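Local coordinates for protein diaminopropionate ammonia-lyase (Escherichia coli, PDB 4D9I) that catalyses the pyridoxal 5'-phosphate-dependent alpha,beta-elimination of both L- and D-2,3-diaminopropionate to pyruvate and ammonia, working as a homodimer, at residues 7-18 and 302-313; 314-324 and 338-349. All blocks are in the same frame, centred on the assembly; numbering follows the deposited sequence.

Overall arrangement
Interactions 1 and 2 follow one another along the chain and lie about 18 Å apart, centre to centre. In interaction 1 the N-terminal strand 8-12 closes one margin of the seven-stranded mixed sheet by pairing with strand 308-312. That strand runs on into helix 315-325, which crosses helix 338-352 in interaction 2. The two contacts also touch directly: Ile8, Ile310 and Cys312 pack the edge of the sheet on Ala349, Val346 and Val342 of helix 338-352, so that this helix is shared by both contacts. In this fold type II enzyme interaction 2 also reaches the second subunit, through Arg322 and Val323.

Interaction 1 (7-18 and 302-313); sequences KIDIADNKFFNG and LRNCATQFISCQ
The Phe16 ring carries the backbone O of Asn304 over one face, Gly18 N lies 3.7 Å above its plane, offset toward the rim, and Cys305 O is in plane at its edge, 3.5 Å from CE2; one face of the Arg303 guanidinium is covered by Phe15, whose CB sits over its centre. These groups flank an antiparallel pairing of the N-terminal edge strand 8-12 with strand 308-312 in the mixed sheet of this fold type II enzyme. The hydrogen-bonded pairs are Asp9-Ser311 and Ala11-Phe309, and Asn13 N continues the pairing to Thr307 O. On one face of the sheet Ile8 and Ile10 lie side by side with Ile310, CG1 of Ile10 meeting CG1 of Ile310 at 3.8 Å; Ile8 and Ile310 pack against helix 338-352, Ile10 against helix 356-363.

Farther along, Gln308 NE2 donates to Asp12 OD1 at 2.9 Å (N-H...O angle 171°) and also bonds to Lys362 O. Carboxylate and amide are nearly coplanar, 12° apart. CG of Asp12 stands anti to its carbonyl carbon (chi1 -70°), which swings the carboxylate alongside the glutamine. Lys362 NZ forms a salt bridge with Asp12 OD2, and Gln308 OE1 accepts a hydrogen bond from His254 NE2. A leucine in place of Gln308 would probably leave Asp12 OD1 without its amide donor and take away the bonds to His254 and Lys362 O.

On the opposite face a water links Lys7 NZ, Asp9 OD2 and Ser311 OG; Lys7 also forms a salt bridge with Asp261, and Ser311 OG hydrogen-bonds to Asp264 OD2. Beyond the strands, Asn304 O accepts two backbone bonds: Asn17 N reaches it in the carbonyl plane on a lone pair at 2.9 Å, and Gly18 N from above that plane at 3.0 Å.

Interaction 2 (314-324 and 338-349); sequences DSVAALGMRVL and ESGAVGLGVLAA
Val316 overlaps the backbone of Gly345 with its CG1, which lies 3.5 Å from Val346 N and fits as a knob among Val342, Gly345, Val346 and Ala349. CG1 is anti to the backbone N (chi1 169°), which directs it into this hole. In this fold type II enzyme the helical segments 315-324 and 338-349 cross at 91°, their axes 6.8 Å apart at closest approach. Glycines make that approach possible: CA of Gly320 and CA of Gly345 stand 3.6 Å from each other, and a CB on either would clash with the facing backbone. A reciprocal knob, Ala341, places its CB among Ala317, Gly320, Met321 and Leu324.

On one flank Leu324 and Leu344 run antiparallel alongside one another, Leu324 CD2 against Leu344 CG at 3.7 Å, while Leu344 CD1 meets Val323 CG1 at 3.6 Å; Leu53 of helix 51-57 packs against Val323 and Leu344. Arg322 NH1 hydrogen-bonds to Trp390 O of the second subunit. At the other flank the bent Met321 side chain brings SD to 3.5 Å from Glu338 CA. Between the first residues of the two segments a water donates to both Asp314 O and Glu338 OE2. At the crossing itself, Gly345 CA makes a CA-H...O contact with Val316 O at 3.3 Å.

Interaction 1 (7-18 and 302-313)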
loop_
_atom_site.group_PDB
_atom_site.type_symbol
_atom_site.label_atom_id
_atom_site.label_comp_id
_atom_site.label_asym_id
_atom_site.label_seq_id
_atom_site.Cartn_x
_atom_site.Cartn_y
_atom_site.Cartn_z
ATOM N N LYS B 7 15.814 3.895 15.192
ATOM C CA LYS B 7 15.962 4.022 16.626
ATOM C C LYS B 7 14.775 3.345 17.320
ATOM O O LYS B 7 13.633 3.767 17.156
ATOM C CB LYS B 7 16.068 5.500 17.005
ATOM C CG LYS B 7 16.154 5.751 18.497
ATOM C CD LYS B 7 15.746 7.179 18.821
ATOM C CE LYS B 7 15.820 7.413 20.315
ATOM N NZ LYS B 7 15.861 8.861 20.687
ATOM N N ILE B 8 15.045 2.254 18.040
ATOM C CA ILE B 8 14.039 1.636 18.918
ATOM C C ILE B 8 14.656 1.379 20.287
ATOM O O ILE B 8 15.285 0.334 20.504
ATOM C CB ILE B 8 13.528 0.268 18.415
ATOM C CG1 ILE B 8 13.043 0.315 16.970
ATOM C CG2 ILE B 8 12.400 -0.236 19.316
ATOM C CD1 ILE B 8 13.138 -1.046 16.306
ATOM N N ASP B 9 14.493 2.317 21.207
ATOM C CA ASP B 9 15.014 2.132 22.551
ATOM C C ASP B 9 13.961 1.436 23.395
ATOM O O ASP B 9 12.814 1.893 23.455
ATOM C CB ASP B 9 15.400 3.479 23.170
ATOM C CG ASP B 9 16.623 4.103 22.499
ATOM O OD1 ASP B 9 17.471 3.363 21.984
ATOM O OD2 ASP B 9 16.742 5.343 22.501
ATOM N N ILE B 10 14.358 0.322 24.010
ATOM C CA ILE B 10 13.478 -0.473 24.868
ATOM C C ILE B 10 13.964 -0.396 26.293
ATOM O O ILE B 10 15.133 -0.703 26.569
ATOM C CB ILE B 10 13.457 -1.966 24.464
ATOM C CG1 ILE B 10 13.055 -2.133 22.999
ATOM C CG2 ILE B 10 12.516 -2.744 25.381
ATOM C CD1 ILE B 10 13.610 -3.388 22.346
ATOM N N ALA B 11 13.076 0.016 27.200
ATOM C CA ALA B 11 13.395 0.036 28.621
ATOM C C ALA B 11 12.408 -0.844 29.369
ATOM O O ALA B 11 11.190 -0.649 29.264
ATOM C CB ALA B 11 13.365 1.457 29.161
ATOM N N ASP B 12 12.951 -1.829 30.085
ATOM C CA ASP B 12 12.182 -2.643 31.036
ATOM C C ASP B 12 11.612 -1.767 32.133
ATOM O O ASP B 12 12.332 -0.942 32.683
ATOM C CB ASP B 12 13.081 -3.677 31.716
ATOM C CG ASP B 12 13.532 -4.761 30.786
ATOM O OD1 ASP B 12 12.788 -5.151 29.868
ATOM O OD2 ASP B 12 14.658 -5.233 30.972
ATOM N N ASN B 13 10.337 -1.959 32.462
ATOM C CA ASN B 13 9.700 -1.192 33.547
ATOM C C ASN B 13 10.179 -1.683 34.909
ATOM O O ASN B 13 9.681 -2.678 35.427
ATOM C CB ASN B 13 8.165 -1.242 33.433
ATOM C CG ASN B 13 7.441 -0.494 34.566
ATOM O OD1 ASN B 13 6.229 -0.679 34.754
ATOM N ND2 ASN B 13 8.156 0.365 35.292
ATOM N N LYS B 14 11.144 -0.970 35.483
ATOM C CA LYS B 14 11.719 -1.342 36.780
ATOM C C LYS B 14 10.737 -1.072 37.932
ATOM O O LYS B 14 10.993 -1.410 39.079
ATOM C CB LYS B 14 13.040 -0.604 36.996
ATOM N N PHE B 15 9.589 -0.494 37.599
ATOM C CA PHE B 15 8.619 -0.081 38.589
ATOM C C PHE B 15 7.404 -0.994 38.646
ATOM O O PHE B 15 6.540 -0.835 39.505
ATOM C CB PHE B 15 8.311 1.419 38.404
ATOM C CG PHE B 15 9.512 2.276 38.713
ATOM C CD1 PHE B 15 10.431 2.606 37.716
ATOM C CD2 PHE B 15 9.795 2.645 40.024
ATOM C CE1 PHE B 15 11.578 3.334 38.018
ATOM C CE2 PHE B 15 10.939 3.380 40.335
ATOM C CZ PHE B 15 11.829 3.722 39.323
ATOM N N PHE B 16 7.392 -1.992 37.761
ATOM C CA PHE B 16 6.321 -2.984 37.674
ATOM C C PHE B 16 6.042 -3.617 39.036
ATOM O O PHE B 16 6.964 -4.067 39.705
ATOM C CB PHE B 16 6.702 -4.065 36.646
ATOM C CG PHE B 16 5.708 -5.188 36.533
ATOM C CD1 PHE B 16 5.718 -6.247 37.444
ATOM C CD2 PHE B 16 4.777 -5.201 35.503
ATOM C CE1 PHE B 16 4.800 -7.275 37.340
ATOM C CE2 PHE B 16 3.860 -6.233 35.392
ATOM C CZ PHE B 16 3.868 -7.265 36.314
ATOM N N ASN B 17 4.774 -3.633 39.441
ATOM C CA ASN B 17 4.369 -4.346 40.654
ATOM C C ASN B 17 3.120 -5.206 40.479
ATOM O O ASN B 17 2.727 -5.938 41.394
ATOM C CB ASN B 17 4.256 -3.406 41.870
ATOM C CG ASN B 17 3.159 -2.360 41.725
ATOM O OD1 ASN B 17 2.436 -2.311 40.735
ATOM N ND2 ASN B 17 3.039 -1.508 42.729
ATOM N N GLY B 18 2.516 -5.116 39.295
ATOM C CA GLY B 18 1.336 -5.901 38.957
ATOM C C GLY B 18 0.087 -5.575 39.761
ATOM O O GLY B 18 -0.825 -6.398 39.829
ATOM N N LEU B 302 0.262 2.243 34.031
ATOM C CA LEU B 302 1.431 1.877 33.235
ATOM C C LEU B 302 2.651 1.582 34.115
ATOM O O LEU B 302 3.344 0.586 33.906
ATOM C CB LEU B 302 1.758 2.968 32.217
ATOM C CG LEU B 302 0.620 3.370 31.274
ATOM C CD1 LEU B 302 1.074 4.448 30.294
ATOM C CD2 LEU B 302 0.085 2.156 30.516
ATOM N N ARG B 303 2.906 2.454 35.088
ATOM C CA ARG B 303 3.998 2.264 36.032
ATOM C C ARG B 303 3.843 0.917 36.752
ATOM O O ARG B 303 4.817 0.183 36.929
ATOM C CB ARG B 303 4.005 3.417 37.048
ATOM C CG ARG B 303 5.154 3.412 38.036
ATOM C CD ARG B 303 4.728 4.139 39.313
ATOM N NE ARG B 303 5.244 3.429 40.477
ATOM C CZ ARG B 303 6.371 3.726 41.111
ATOM N NH1 ARG B 303 7.108 4.755 40.727
ATOM N NH2 ARG B 303 6.752 2.998 42.146
ATOM N N ASN B 304 2.612 0.609 37.160
ATOM C CA ASN B 304 2.296 -0.655 37.820
ATOM C C ASN B 304 2.383 -1.892 36.944
ATOM O O ASN B 304 2.914 -2.915 37.370
ATOM C CB ASN B 304 0.905 -0.596 38.437
ATOM C CG ASN B 304 0.856 0.270 39.674
ATOM O OD1 ASN B 304 1.847 0.883 40.065
ATOM N ND2 ASN B 304 -0.313 0.332 40.295
ATOM N N CYS B 305 1.876 -1.789 35.722
ATOM C CA CYS B 305 1.522 -2.969 34.947
ATOM C C CYS B 305 2.197 -3.121 33.576
ATOM O O CYS B 305 2.185 -4.220 33.003
ATOM C CB CYS B 305 0.003 -3.036 34.789
ATOM S SG CYS B 305 -0.845 -3.566 36.281
ATOM N N ALA B 306 2.760 -2.041 33.035
ATOM C CA ALA B 306 3.448 -2.115 31.734
ATOM C C ALA B 306 4.747 -2.913 31.835
ATOM O O ALA B 306 5.491 -2.778 32.798
ATOM C CB ALA B 306 3.732 -0.726 31.196
ATOM N N THR B 307 5.037 -3.735 30.834
ATOM C CA THR B 307 6.243 -4.552 30.900
ATOM C C THR B 307 7.447 -3.734 30.448
ATOM O O THR B 307 8.492 -3.746 31.096
ATOM C CB THR B 307 6.122 -5.841 30.056
ATOM O OG1 THR B 307 4.826 -6.424 30.263
ATOM C CG2 THR B 307 7.220 -6.847 30.456
ATOM N N GLN B 308 7.273 -2.999 29.353
ATOM C CA GLN B 308 8.344 -2.241 28.739
ATOM C C GLN B 308 7.863 -0.930 28.141
ATOM O O GLN B 308 6.708 -0.792 27.753
ATOM C CB GLN B 308 9.011 -3.079 27.641
ATOM C CG GLN B 308 10.029 -4.075 28.172
ATOM C CD GLN B 308 10.395 -5.137 27.153
ATOM O OE1 GLN B 308 9.705 -5.311 26.143
ATOM N NE2 GLN B 308 11.472 -5.856 27.411
ATOM N N PHE B 309 8.773 0.029 28.069
ATOM C CA PHE B 309 8.522 1.282 27.377
ATOM C C PHE B 309 9.457 1.365 26.180
ATOM O O PHE B 309 10.623 1.006 26.294
ATOM C CB PHE B 309 8.791 2.448 28.315
ATOM C CG PHE B 309 8.084 2.337 29.633
ATOM C CD1 PHE B 309 8.801 2.118 30.800
ATOM C CD2 PHE B 309 6.701 2.444 29.704
ATOM C CE1 PHE B 309 8.153 2.020 32.029
ATOM C CE2 PHE B 309 6.049 2.341 30.930
ATOM C CZ PHE B 309 6.773 2.126 32.083
ATOM N N ILE B 310 8.939 1.833 25.047
ATOM C CA ILE B 310 9.751 2.068 23.851
ATOM C C ILE B 310 9.719 3.543 23.449
ATOM O O ILE B 310 8.653 4.163 23.395
ATOM C CB ILE B 310 9.307 1.194 22.653
ATOM C CG1 ILE B 310 9.737 -0.262 22.872
ATOM C CG2 ILE B 310 9.902 1.718 21.339
ATOM C CD1 ILE B 310 9.314 -1.236 21.789
ATOM N N SER B 311 10.905 4.091 23.205
ATOM C CA SER B 311 11.077 5.400 22.594
ATOM C C SER B 311 11.620 5.191 21.192
ATOM O O SER B 311 12.707 4.638 21.017
ATOM C CB SER B 311 12.056 6.249 23.398
ATOM O OG SER B 311 12.316 7.478 22.745
ATOM N N CYS B 312 10.877 5.640 20.193
ATOM C CA CYS B 312 11.276 5.370 18.821
ATOM C C CYS B 312 11.317 6.579 17.883
ATOM O O CYS B 312 10.676 7.611 18.119
ATOM C CB CYS B 312 10.445 4.229 18.226
ATOM S SG CYS B 312 8.745 4.683 17.881
ATOM N N GLN B 313 12.114 6.424 16.834
ATOM C CA GLN B 313 12.207 7.348 15.721
ATOM C C GLN B 313 10.826 7.592 15.099
ATOM O O GLN B 313 10.031 6.654 14.982
ATOM C CB GLN B 313 13.117 6.695 14.672
ATOM C CG GLN B 313 13.655 7.656 13.652
ATOM C CD GLN B 313 14.930 7.159 13.014
ATOM O OE1 GLN B 313 15.534 6.180 13.451
ATOM N NE2 GLN B 313 15.353 7.852 11.995
HETATM O O HOH W 1 14.928 7.796 23.484
HETATM O O HOH W 2 4.585 0.970 40.214
#

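Interaction 2 (314-324 and 338-349)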
loop_
_atom_site.group_PDB
_atom_site.type_symbol
_atom_site.label_atom_id
_atom_site.label_comp_id
_atom_site.label_asym_id
_atom_site.label_seq_id
_atom_site.Cartn_x
_atom_site.Cartn_y
_atom_site.Cartn_z
ATOM N N ASP B 314 10.570 8.836 14.684
ATOM C CA ASP B 314 9.360 9.230 13.947
ATOM C C ASP B 314 9.015 8.304 12.775
ATOM O O ASP B 314 7.860 7.902 12.612
ATOM C CB ASP B 314 9.515 10.652 13.403
ATOM C CG ASP B 314 8.988 11.711 14.352
ATOM O OD1 ASP B 314 9.272 12.914 14.121
ATOM O OD2 ASP B 314 8.284 11.355 15.327
ATOM N N SER B 315 10.026 7.973 11.969
ATOM C CA SER B 315 9.866 7.153 10.764
ATOM C C SER B 315 9.387 5.703 10.989
ATOM O O SER B 315 8.956 5.024 10.043
ATOM C CB SER B 315 11.176 7.158 9.962
ATOM O OG SER B 315 12.222 6.554 10.699
ATOM N N VAL B 316 9.425 5.243 12.239
ATOM C CA VAL B 316 8.856 3.946 12.600
ATOM C C VAL B 316 7.351 3.914 12.287
ATOM O O VAL B 316 6.842 2.913 11.766
ATOM C CB VAL B 316 9.107 3.627 14.098
ATOM C CG1 VAL B 316 8.299 2.415 14.551
ATOM C CG2 VAL B 316 10.588 3.384 14.347
ATOM N N ALA B 317 6.667 5.021 12.599
ATOM C CA ALA B 317 5.232 5.169 12.377
ATOM C C ALA B 317 4.936 5.158 10.884
ATOM O O ALA B 317 4.060 4.426 10.439
ATOM C CB ALA B 317 4.712 6.455 13.047
ATOM N N ALA B 318 5.711 5.927 10.118
ATOM C CA ALA B 318 5.611 5.928 8.650
ATOM C C ALA B 318 5.717 4.509 8.060
ATOM O O ALA B 318 4.900 4.129 7.237
ATOM C CB ALA B 318 6.649 6.849 8.039
ATOM N N LEU B 319 6.723 3.746 8.488
ATOM C CA LEU B 319 6.899 2.352 8.071
ATOM C C LEU B 319 5.641 1.516 8.384
ATOM O O LEU B 319 5.142 0.803 7.535
ATOM C CB LEU B 319 8.120 1.762 8.774
ATOM C CG LEU B 319 8.432 0.264 8.605
ATOM C CD1 LEU B 319 8.710 -0.038 7.136
ATOM C CD2 LEU B 319 9.648 -0.093 9.457
ATOM N N GLY B 320 5.124 1.650 9.598
ATOM C CA GLY B 320 3.863 1.007 9.963
ATOM C C GLY B 320 2.688 1.344 9.047
ATOM O O GLY B 320 1.930 0.466 8.667
ATOM N N MET B 321 2.508 2.629 8.741
ATOM C CA MET B 321 1.433 3.067 7.850
ATOM C C MET B 321 1.490 2.314 6.507
ATOM O O MET B 321 0.459 1.848 5.998
ATOM C CB MET B 321 1.552 4.564 7.571
ATOM C CG MET B 321 1.301 5.459 8.783
ATOM S SD MET B 321 1.741 7.183 8.483
ATOM C CE MET B 321 0.454 7.768 7.388
ATOM N N ARG B 322 2.684 2.229 5.937
ATOM C CA ARG B 322 2.873 1.567 4.637
ATOM C C ARG B 322 2.641 0.062 4.693
ATOM O O ARG B 322 2.077 -0.529 3.745
ATOM C CB ARG B 322 4.271 1.843 4.092
ATOM C CG ARG B 322 4.496 3.313 3.741
ATOM C CD ARG B 322 5.859 3.526 3.117
ATOM N NE ARG B 322 6.229 4.917 3.281
ATOM C CZ ARG B 322 7.162 5.344 4.108
ATOM N NH1 ARG B 322 7.866 4.480 4.835
ATOM N NH2 ARG B 322 7.400 6.624 4.169
ATOM N N VAL B 323 3.119 -0.554 5.766
ATOM C CA VAL B 323 3.042 -2.032 5.926
ATOM C C VAL B 323 1.567 -2.438 6.088
ATOM O O VAL B 323 1.110 -3.407 5.480
ATOM C CB VAL B 323 3.858 -2.518 7.152
ATOM C CG1 VAL B 323 3.572 -3.996 7.487
ATOM C CG2 VAL B 323 5.360 -2.284 6.951
ATOM N N LEU B 324 0.824 -1.672 6.902
ATOM C CA LEU B 324 -0.616 -1.887 7.066
ATOM C C LEU B 324 -1.431 -1.601 5.801
ATOM O O LEU B 324 -2.388 -2.324 5.515
ATOM C CB LEU B 324 -1.174 -1.038 8.235
ATOM C CG LEU B 324 -0.749 -1.488 9.623
ATOM C CD1 LEU B 324 -1.098 -0.439 10.701
ATOM C CD2 LEU B 324 -1.378 -2.816 9.966
ATOM N N GLU B 338 -0.630 8.117 11.060
ATOM C CA GLU B 338 0.707 8.092 11.657
ATOM C C GLU B 338 0.746 7.525 13.090
ATOM O O GLU B 338 1.486 6.557 13.376
ATOM C CB GLU B 338 1.343 9.478 11.598
ATOM C CG GLU B 338 2.840 9.428 11.832
ATOM C CD GLU B 338 3.503 10.762 11.590
ATOM O OE1 GLU B 338 2.791 11.758 11.403
ATOM O OE2 GLU B 338 4.742 10.822 11.594
ATOM N N SER B 339 -0.077 8.100 13.964
ATOM C CA SER B 339 -0.214 7.601 15.323
ATOM C C SER B 339 -0.914 6.248 15.443
ATOM O O SER B 339 -0.669 5.510 16.400
ATOM C CB SER B 339 -0.938 8.631 16.198
ATOM O OG SER B 339 -0.107 9.756 16.357
ATOM N N GLY B 340 -1.812 5.953 14.513
ATOM C CA GLY B 340 -2.483 4.665 14.496
ATOM C C GLY B 340 -1.548 3.494 14.237
ATOM O O GLY B 340 -1.791 2.396 14.722
ATOM N N ALA B 341 -0.478 3.745 13.478
ATOM C CA ALA B 341 0.336 2.678 12.904
ATOM C C ALA B 341 1.641 2.350 13.636
ATOM O O ALA B 341 2.297 1.367 13.302
ATOM C CB ALA B 341 0.620 2.975 11.427
ATOM N N VAL B 342 1.983 3.130 14.657
ATOM C CA VAL B 342 3.319 3.101 15.243
ATOM C C VAL B 342 3.629 1.804 15.995
ATOM O O VAL B 342 4.778 1.380 16.009
ATOM C CB VAL B 342 3.614 4.358 16.112
ATOM C CG1 VAL B 342 2.862 4.322 17.438
ATOM C CG2 VAL B 342 5.107 4.516 16.349
ATOM N N GLY B 343 2.621 1.197 16.621
ATOM C CA GLY B 343 2.810 -0.089 17.289
ATOM C C GLY B 343 3.230 -1.126 16.258
ATOM O O GLY B 343 4.255 -1.819 16.423
ATOM N N LEU B 344 2.453 -1.239 15.187
ATOM C CA LEU B 344 2.812 -2.127 14.070
ATOM C C LEU B 344 4.157 -1.747 13.451
ATOM O O LEU B 344 4.968 -2.617 13.078
ATOM C CB LEU B 344 1.712 -2.134 12.992
ATOM C CG LEU B 344 1.758 -3.197 11.890
ATOM C CD1 LEU B 344 2.788 -2.848 10.823
ATOM C CD2 LEU B 344 1.998 -4.601 12.451
ATOM N N GLY B 345 4.421 -0.453 13.367
ATOM C CA GLY B 345 5.710 -0.005 12.869
ATOM C C GLY B 345 6.868 -0.575 13.652
ATOM O O GLY B 345 7.886 -0.926 13.062
ATOM N N VAL B 346 6.717 -0.669 14.983
ATOM C CA VAL B 346 7.795 -1.189 15.828
ATOM C C VAL B 346 8.165 -2.619 15.412
ATOM O O VAL B 346 9.346 -2.948 15.281
ATOM C CB VAL B 346 7.443 -1.136 17.333
ATOM C CG1 VAL B 346 8.414 -1.976 18.159
ATOM C CG2 VAL B 346 7.452 0.303 17.820
ATOM N N LEU B 347 7.148 -3.458 15.218
ATOM C CA LEU B 347 7.383 -4.851 14.829
ATOM C C LEU B 347 8.120 -4.923 13.500
ATOM O O LEU B 347 9.017 -5.757 13.313
ATOM C CB LEU B 347 6.068 -5.632 14.735
ATOM C CG LEU B 347 5.216 -5.764 15.998
ATOM C CD1 LEU B 347 4.001 -6.641 15.721
ATOM C CD2 LEU B 347 6.049 -6.370 17.101
ATOM N N ALA B 348 7.746 -4.052 12.573
ATOM C CA ALA B 348 8.377 -4.038 11.253
ATOM C C ALA B 348 9.835 -3.549 11.363
ATOM O O ALA B 348 10.720 -4.101 10.698
ATOM C CB ALA B 348 7.588 -3.154 10.296
ATOM N N ALA B 349 10.074 -2.533 12.208
ATOM C CA ALA B 349 11.423 -1.998 12.412
ATOM C C ALA B 349 12.339 -3.048 13.030
ATOM O O ALA B 349 13.531 -3.113 12.719
ATOM C CB ALA B 349 11.382 -0.754 13.297
HETATM O O HOH W 3 6.501 9.239 10.808
#